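Local coordinates for protein particle-associated lyase (Acinetobacter bacteriophage AP22, PDB 4Y9V) that probably cleaves the capsular polysaccharide of Acinetobacter baumannii as a phage tailspike lyase, and binds a saccharide of that capsule, at residues T438-N443 / W471-D476; Y482-G487 / S509-A514. All blocks are in the same frame, centred on the assembly; numbering follows the deposited sequence. Where two conformers were deposited one is given.

Contact 1. Residues T438-N443 / W471-D476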
ATOM      1  N   THR A 438      24.865   3.881  -2.220  1.00  4.69           N
ATOM      2  CA  THR A 438      26.123   4.484  -1.783  1.00  4.77           C
ATOM      3  C   THR A 438      25.808   5.710  -0.913  1.00  4.88           C
ATOM      4  O   THR A 438      25.036   6.567  -1.331  1.00  5.54           O
ATOM      5  CB  THR A 438      26.992   4.916  -2.964  1.00  5.42           C
ATOM      6  OG1 THR A 438      27.303   3.755  -3.733  1.00  5.77           O
ATOM      7  CG2 THR A 438      28.272   5.609  -2.513  1.00  6.73           C
ATOM      8  N   ILE A 439      26.421   5.773   0.258  0.80  4.72           N
ATOM      9  CA  ILE A 439      26.395   6.960   1.117  0.80  4.94           C
ATOM     10  C   ILE A 439      27.866   7.411   1.259  0.80  4.73           C
ATOM     11  O   ILE A 439      28.707   6.599   1.658  0.80  5.36           O
ATOM     12  CB  ILE A 439      25.796   6.675   2.488  0.80  5.36           C
ATOM     13  CG1 ILE A 439      24.375   6.053   2.406  0.80  6.95           C
ATOM     14  CG2 ILE A 439      25.860   7.945   3.359  0.80  7.64           C
ATOM     15  CD1 ILE A 439      23.326   7.022   1.860  0.80  8.74           C
ATOM     16  N   ARG A 440      28.139   8.687   0.969  1.00  4.73           N
ATOM     17  CA  ARG A 440      29.440   9.266   1.187  1.00  5.04           C
ATOM     18  C   ARG A 440      29.342  10.468   2.114  1.00  5.15           C
ATOM     19  O   ARG A 440      28.393  11.242   2.032  1.00  6.48           O
ATOM     20  CB  ARG A 440      30.111   9.736  -0.101  1.00  5.56           C
ATOM     21  CG  ARG A 440      30.287   8.662  -1.179  1.00  6.02           C
ATOM     22  CD  ARG A 440      31.222   7.550  -0.812  1.00  5.79           C
ATOM     23  NE  ARG A 440      32.629   7.933  -0.613  1.00  5.63           N
ATOM     24  CZ  ARG A 440      33.521   7.981  -1.593  1.00  5.71           C
ATOM     25  NH1 ARG A 440      33.198   7.824  -2.853  1.00  5.91           N
ATOM     26  NH2 ARG A 440      34.814   8.193  -1.268  1.00  6.16           N
ATOM     27  N   GLN A 441      30.341  10.633   2.962  1.00  5.19           N
ATOM     28  CA  GLN A 441      30.567  11.904   3.654  1.00  5.54           C
ATOM     29  C   GLN A 441      31.265  12.854   2.709  1.00  5.78           C
ATOM     30  O   GLN A 441      32.254  12.496   2.065  1.00  6.87           O
ATOM     31  CB  GLN A 441      31.348  11.680   4.945  1.00  5.98           C
ATOM     32  CG  GLN A 441      31.652  12.968   5.691  1.00  6.23           C
ATOM     33  CD  GLN A 441      32.273  12.710   7.058  1.00  6.48           C
ATOM     34  OE1 GLN A 441      32.086  11.636   7.639  1.00  7.67           O
ATOM     35  NE2 GLN A 441      32.975  13.707   7.568  1.00  6.87           N
ATOM     36  N   SER A 442      30.787  14.089   2.616  1.00  5.85           N
ATOM     37  CA  SER A 442      31.441  15.094   1.797  1.00  6.59           C
ATOM     38  C   SER A 442      32.824  15.441   2.361  1.00  6.00           C
ATOM     39  O   SER A 442      32.999  15.578   3.554  1.00  6.72           O
ATOM     40  CB  SER A 442      30.595  16.370   1.834  1.00  8.05           C
ATOM     41  OG  SER A 442      31.221  17.363   1.066  1.00  9.02           O
ATOM     42  N   ASN A 443      33.755  15.709   1.442  1.00  6.53           N
ATOM     43  CA  ASN A 443      35.028  16.274   1.891  1.00  6.63           C
ATOM     44  C   ASN A 443      34.841  17.619   2.550  1.00  7.26           C
ATOM     45  O   ASN A 443      35.696  18.014   3.380  1.00  8.59           O
ATOM     46  CB  ASN A 443      36.029  16.345   0.732  1.00  7.44           C
ATOM     47  CG  ASN A 443      36.640  14.981   0.502  1.00  7.51           C
ATOM     48  OD1 ASN A 443      37.004  14.298   1.481  1.00 10.86           O
ATOM     49  ND2 ASN A 443      36.808  14.544  -0.708  1.00  8.60           N
ATOM     50  N   TRP A 471      26.268  -3.775  -3.975  1.00  4.61           N
ATOM     51  CA  TRP A 471      24.937  -3.482  -3.452  1.00  4.38           C
ATOM     52  C   TRP A 471      24.977  -2.337  -2.439  1.00  4.33           C
ATOM     53  O   TRP A 471      24.154  -1.422  -2.540  1.00  5.50           O
ATOM     54  CB  TRP A 471      24.291  -4.746  -2.865  1.00  4.50           C
ATOM     55  CG  TRP A 471      23.741  -5.656  -3.936  1.00  4.64           C
ATOM     56  CD1 TRP A 471      24.379  -6.681  -4.574  1.00  4.72           C
ATOM     57  CD2 TRP A 471      22.441  -5.567  -4.494  1.00  4.66           C
ATOM     58  NE1 TRP A 471      23.527  -7.254  -5.502  1.00  5.09           N
ATOM     59  CE2 TRP A 471      22.321  -6.592  -5.476  1.00  4.83           C
ATOM     60  CE3 TRP A 471      21.329  -4.744  -4.251  1.00  4.91           C
ATOM     61  CZ2 TRP A 471      21.160  -6.792  -6.210  1.00  5.23           C
ATOM     62  CZ3 TRP A 471      20.163  -4.961  -4.982  1.00  5.37           C
ATOM     63  CH2 TRP A 471      20.083  -5.973  -5.952  1.00  5.56           C
ATOM     64  N   ALA A 472      25.872  -2.373  -1.454  1.00  4.53           N
ATOM     65  CA  ALA A 472      25.947  -1.339  -0.430  1.00  4.44           C
ATOM     66  C   ALA A 472      27.387  -0.879  -0.207  1.00  4.49           C
ATOM     67  O   ALA A 472      28.293  -1.706  -0.106  1.00  5.06           O
ATOM     68  CB  ALA A 472      25.396  -1.855   0.903  1.00  5.10           C
ATOM     69  N   TRP A 473      27.548   0.440  -0.052  1.00  4.47           N
ATOM     70  CA  TRP A 473      28.846   1.014   0.326  1.00  4.66           C
ATOM     71  C   TRP A 473      28.590   2.309   1.088  1.00  4.59           C
ATOM     72  O   TRP A 473      27.718   3.088   0.700  1.00  5.07           O
ATOM     73  CB  TRP A 473      29.700   1.293  -0.895  1.00  4.98           C
ATOM     74  CG  TRP A 473      31.107   1.701  -0.579  1.00  5.02           C
ATOM     75  CD1 TRP A 473      31.944   1.193   0.377  1.00  5.62           C
ATOM     76  CD2 TRP A 473      31.872   2.699  -1.279  1.00  5.51           C
ATOM     77  NE1 TRP A 473      33.167   1.807   0.326  1.00  5.70           N
ATOM     78  CE2 TRP A 473      33.161   2.736  -0.676  1.00  5.71           C
ATOM     79  CE3 TRP A 473      31.602   3.571  -2.343  1.00  6.10           C
ATOM     80  CZ2 TRP A 473      34.161   3.602  -1.131  1.00  6.72           C
ATOM     81  CZ3 TRP A 473      32.583   4.425  -2.787  1.00  7.70           C
ATOM     82  CH2 TRP A 473      33.851   4.446  -2.164  1.00  7.72           C
ATOM     83  N   VAL A 474      29.349   2.526   2.162  1.00  4.71           N
ATOM     84  CA  VAL A 474      29.316   3.745   2.977  1.00  4.73           C
ATOM     85  C   VAL A 474      30.769   4.115   3.247  1.00  5.01           C
ATOM     86  O   VAL A 474      31.512   3.279   3.745  1.00  5.68           O
ATOM     87  CB  VAL A 474      28.560   3.509   4.296  1.00  5.22           C
ATOM     88  CG1 VAL A 474      28.594   4.772   5.151  1.00  5.98           C
ATOM     89  CG2 VAL A 474      27.136   3.043   4.055  1.00  5.91           C
ATOM     90  N   GLU A 475      31.180   5.367   2.956  1.00  4.79           N
ATOM     91  CA  GLU A 475      32.574   5.719   3.152  1.00  5.13           C
ATOM     92  C   GLU A 475      32.747   7.248   3.164  1.00  5.05           C
ATOM     93  O   GLU A 475      31.974   7.992   2.544  1.00  5.65           O
ATOM     94  CB  GLU A 475      33.441   5.072   2.061  1.00  5.44           C
ATOM     95  CG  GLU A 475      34.972   5.156   2.312  1.00  5.75           C
ATOM     96  CD  GLU A 475      35.340   4.681   3.679  1.00  5.79           C
ATOM     97  OE1 GLU A 475      35.522   3.453   3.861  1.00  6.73           O
ATOM     98  OE2 GLU A 475      35.402   5.519   4.613  1.00  5.94           O
ATOM     99  N   ASP A 476      33.820   7.675   3.818  1.00  5.07           N
ATOM    100  CA  ASP A 476      34.210   9.084   3.790  1.00  5.19           C
ATOM    101  C   ASP A 476      34.586   9.495   2.357  1.00  5.33           C
ATOM    102  O   ASP A 476      34.900   8.660   1.514  1.00  6.13           O
ATOM    103  CB  ASP A 476      35.361   9.325   4.765  1.00  5.43           C
ATOM    104  CG  ASP A 476      35.587  10.791   5.122  1.00  5.68           C
ATOM    105  OD1 ASP A 476      34.701  11.648   4.824  1.00  6.68           O
ATOM    106  OD2 ASP A 476      36.674  11.090   5.695  1.00  6.71           O
TER
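Strands 438-441 and 472-476 are parallel neighbours on one face of the pectin-lyase-like domain, joined by backbone bonds and by an arginine bent over the sheet. Their axes lie 4.8 Å apart and run at 9° to each other. Ile439 sits between two bonds: its N donates to Trp473 O, and its O accepts from Glu475 N. Gln441 N then donates to Glu475 O. Contacts from CA hydrogens supplement this ladder, as from Thr438 CA to Trp473 O at 3.3 Å.

Arg440 and Trp473 share the outward face. The Arg440 chain is bent at chi2 and chi3, both -65°, and its end comes back over strand 472-476. NH2 of Arg440 donates to Asp476 O at 2.8 Å. NE of Arg440 reaches the same oxygen at 3.2 Å and also bonds to Glu475 O. Both oxygens lie in the guanidinium plane, at its edge, which should fix its rotation. Arg440 NE and Gln441 N approach Glu475 O from opposite faces of its carbonyl plane. Trp473 CH2 lies over one guanidinium face, 3.6 Å from Arg440 CZ, with the two planes 48° apart. Thr438 CG2 packs beside Trp473 CE3 at 3.9 Å.

On the inward face Ile439 CB meets Val474 CG2 at 4.2 Å. Next to them, Asp476 OD1 touches CB and CG of Gln441. OD1 also forms a salt bridge with Arg481, and OD2 accepts from Tyr482 N. Strand 405-409 continues the sheet beyond 438-441. In-register parallel strands from successive turns are the hallmark of the right-handed beta-helix of pectin-lyase-like proteins.

Contact 2. Residues Y482-G487 / S509-A514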
ATOM      1  N   TYR A 482      38.342  10.105   7.779  1.00  6.72           N
ATOM      2  CA  TYR A 482      37.543   9.727   8.913  1.00  6.91           C
ATOM      3  C   TYR A 482      36.894   8.390   8.612  1.00  6.76           C
ATOM      4  O   TYR A 482      36.617   8.031   7.472  1.00  7.72           O
ATOM      5  CB  TYR A 482      36.405  10.764   9.196  1.00  7.79           C
ATOM      6  CG  TYR A 482      36.936  12.151   9.387  1.00  8.01           C
ATOM      7  CD1 TYR A 482      37.761  12.470  10.456  1.00 10.18           C
ATOM      8  CD2 TYR A 482      36.669  13.185   8.484  1.00  8.06           C
ATOM      9  CE1 TYR A 482      38.285  13.739  10.648  1.00 11.07           C
ATOM     10  CE2 TYR A 482      37.183  14.450   8.623  1.00  9.31           C
ATOM     11  CZ  TYR A 482      37.997  14.719   9.706  1.00 10.01           C
ATOM     12  OH  TYR A 482      38.569  15.956   9.934  1.00 13.55           O
ATOM     13  N   THR A 483      36.554   7.673   9.698  1.00  7.20           N
ATOM     14  CA  THR A 483      35.588   6.576   9.604  1.00  6.89           C
ATOM     15  C   THR A 483      34.195   7.180   9.667  1.00  6.65           C
ATOM     16  O   THR A 483      33.893   7.975  10.571  1.00  7.29           O
ATOM     17  CB  THR A 483      35.813   5.590  10.757  1.00  7.64           C
ATOM     18  OG1 THR A 483      37.078   4.957  10.503  1.00 10.45           O
ATOM     19  CG2 THR A 483      34.741   4.554  10.811  1.00  8.33           C
ATOM     20  N   VAL A 484      33.335   6.799   8.721  1.00  6.20           N
ATOM     21  CA  VAL A 484      31.903   7.103   8.838  1.00  6.00           C
ATOM     22  C   VAL A 484      31.324   6.046   9.769  1.00  5.87           C
ATOM     23  O   VAL A 484      31.400   4.865   9.427  1.00  6.19           O
ATOM     24  CB  VAL A 484      31.202   7.083   7.479  1.00  6.16           C
ATOM     25  CG1 VAL A 484      29.716   7.262   7.671  1.00  6.78           C
ATOM     26  CG2 VAL A 484      31.793   8.167   6.567  1.00  7.08           C
ATOM     27  N   PRO A 485      30.799   6.390  10.941  1.00  6.02           N
ATOM     28  CA  PRO A 485      30.243   5.349  11.826  1.00  6.01           C
ATOM     29  C   PRO A 485      29.104   4.646  11.145  1.00  5.72           C
ATOM     30  O   PRO A 485      28.220   5.283  10.559  1.00  6.10           O
ATOM     31  CB  PRO A 485      29.760   6.150  13.040  1.00  6.99           C
ATOM     32  CG  PRO A 485      30.550   7.448  13.018  1.00  8.12           C
ATOM     33  CD  PRO A 485      30.644   7.747  11.533  1.00  6.85           C
ATOM     34  N   ILE A 486      29.087   3.298  11.247  1.00  6.11           N
ATOM     35  CA  ILE A 486      28.060   2.446  10.691  1.00  5.78           C
ATOM     36  C   ILE A 486      27.562   1.569  11.807  1.00  6.21           C
ATOM     37  O   ILE A 486      28.369   0.908  12.484  1.00  7.76           O
ATOM     38  CB  ILE A 486      28.598   1.607   9.506  1.00  5.76           C
ATOM     39  CG1 ILE A 486      29.016   2.518   8.340  1.00  6.16           C
ATOM     40  CG2 ILE A 486      27.622   0.532   9.096  1.00  6.80           C
ATOM     41  CD1 ILE A 486      29.889   1.826   7.338  1.00  7.06           C
ATOM     42  N   GLY A 487      26.243   1.490  11.990  1.00  5.74           N
ATOM     43  CA  GLY A 487      25.676   0.568  12.948  1.00  6.06           C
ATOM     44  C   GLY A 487      25.629  -0.834  12.376  1.00  5.74           C
ATOM     45  O   GLY A 487      26.317  -1.756  12.790  1.00  7.30           O
ATOM     46  N   SER A 509      35.965  -1.323   2.609  1.00  6.14           N
ATOM     47  CA  SER A 509      36.889  -0.201   2.790  1.00  6.10           C
ATOM     48  C   SER A 509      36.865   0.134   4.269  1.00  5.98           C
ATOM     49  O   SER A 509      36.159  -0.470   5.063  1.00  6.45           O
ATOM     50  CB  SER A 509      36.510   0.985   1.878  1.00  6.91           C
ATOM     51  OG  SER A 509      35.221   1.467   2.189  1.00  7.29           O
ATOM     52  N   GLN A 510      37.644   1.162   4.649  1.00  6.24           N
ATOM     53  CA  GLN A 510      37.835   1.449   6.075  1.00  6.59           C
ATOM     54  C   GLN A 510      36.519   1.471   6.850  1.00  6.18           C
ATOM     55  O   GLN A 510      36.421   0.853   7.924  1.00  6.75           O
ATOM     56  CB  GLN A 510      38.579   2.766   6.240  1.00  7.17           C
ATOM     57  CG  GLN A 510      38.749   3.164   7.690  1.00  7.87           C
ATOM     58  CD  GLN A 510      39.724   4.299   7.893  1.00  7.99           C
ATOM     59  OE1 GLN A 510      40.793   4.301   7.305  1.00  9.53           O
ATOM     60  NE2 GLN A 510      39.374   5.270   8.739  1.00  9.27           N
ATOM     61  N   SER A 511      35.540   2.243   6.384  1.00  6.08           N
ATOM     62  CA  SER A 511      34.345   2.383   7.220  1.00  5.74           C
ATOM     63  C   SER A 511      33.529   1.106   7.287  1.00  5.62           C
ATOM     64  O   SER A 511      32.984   0.791   8.360  1.00  6.13           O
ATOM     65  CB  SER A 511      33.461   3.543   6.716  1.00  5.87           C
ATOM     66  OG  SER A 511      34.138   4.792   6.879  1.00  6.23           O
ATOM     67  N   THR A 512      33.391   0.363   6.193  1.00  5.53           N
ATOM     68  CA  THR A 512      32.594  -0.849   6.229  1.00  5.64           C
ATOM     69  C   THR A 512      33.306  -2.004   6.961  1.00  6.23           C
ATOM     70  O   THR A 512      32.624  -2.981   7.323  1.00  7.18           O
ATOM     71  CB  THR A 512      32.140  -1.300   4.836  1.00  5.68           C
ATOM     72  OG1 THR A 512      33.313  -1.522   4.052  1.00  6.08           O
ATOM     73  CG2 THR A 512      31.220  -0.294   4.177  1.00  6.05           C
ATOM     74  N   LEU A 513      34.617  -1.893   7.191  1.00  6.79           N
ATOM     75  CA  LEU A 513      35.394  -2.916   7.873  1.00  7.13           C
ATOM     76  C   LEU A 513      35.749  -2.520   9.298  1.00  7.80           C
ATOM     77  O   LEU A 513      36.473  -3.273   9.994  1.00  9.51           O
ATOM     78  CB  LEU A 513      36.649  -3.212   7.062  1.00  7.75           C
ATOM     79  CG  LEU A 513      36.428  -3.827   5.678  1.00  9.38           C
ATOM     80  CD1 LEU A 513      37.717  -3.909   4.918  1.00 12.06           C
ATOM     81  CD2 LEU A 513      35.748  -5.163   5.828  1.00 11.37           C
ATOM     82  N   ALA A 514      35.305  -1.387   9.786  1.00  7.36           N
ATOM     83  CA  ALA A 514      35.699  -0.945  11.122  1.00  7.96           C
ATOM     84  C   ALA A 514      35.178  -1.881  12.180  1.00  8.07           C
ATOM     85  O   ALA A 514      34.171  -2.559  12.007  1.00  8.44           O
ATOM     86  CB  ALA A 514      35.205   0.501  11.337  1.00  9.07           C
TER
HETATM   87  O   HOH W   1      32.107   2.438  10.496  1.00  6.94           O
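In the pectin-lyase-like beta-helix, residues 482-487 form the extended segment leading into strand 486-496, and residues 509-514 form a loop that packs against it. The loop coils through 510-512 in a helix-like but irregular bend. Side chains of both segments take part in the contact, and one serine of the loop bonds to the backbone of 482-487.

Ser511 is the main polar link. Its OG lies beside its own backbone N (chi1 -66°) and accepts a hydrogen bond of 2.8 Å from Val484 N, with an angle of 157° at the hydrogen. The same OG bonds to the carboxylate of Glu475. It therefore ties the loop both to 482-487 and to strand 470-476. Thr483 CA and CG2 pack against this hydroxyl, and Val484 CB lies 3.8 Å from Ser511 OG.

Gln510 makes the second direct bond. Its chain is extended, with CG anti to the backbone N (chi1 177°), and the Gln510 and Thr483 side chains cross at about a right angle. NE2 of Gln510 donates to Thr483 OG1 over 2.9 Å, and that oxygen lies close to the amide plane. Thr483 CG2 turns to another part of the loop and touches Ala514 CB at 4.1 Å.

Farther along, Ile486 brings a methyl group onto the loop. Its CD1 packs on the peptide of Ser511 and on Thr512 CG2. Val474 and Val517 lie against the same isoleucine. Thr512 OG1 is turned to its own loop, where it accepts from Ser509 N and hydrogen-bonds to Tyr507 O. One water joins the two backbones, donating to Val484 O at 2.7 Å and to Ser511 O at 2.8 Å.

Contact 1 is the more buried of the two and is regular: parallel strands in register, held by repeated backbone bonds. Contact 2 is partly buried and irregular. Serine and glutamine side chains and a water do the joining there. The two centres lie about 9 Å apart, and the chain closes contact 1 before it opens contact 2. Glu475 links them. Besides its bond to Ser511, its carboxylate holds the start of the loop, with Glu475 OE1 hydrogen-bonded to Ser509 OG at 2.6 Å. Val484 packs against Val474 and Gln441. Loop 509-514 and segment 482-487 thus both rest on strand 470-476, the last strand of its four-stranded sheet within this chain.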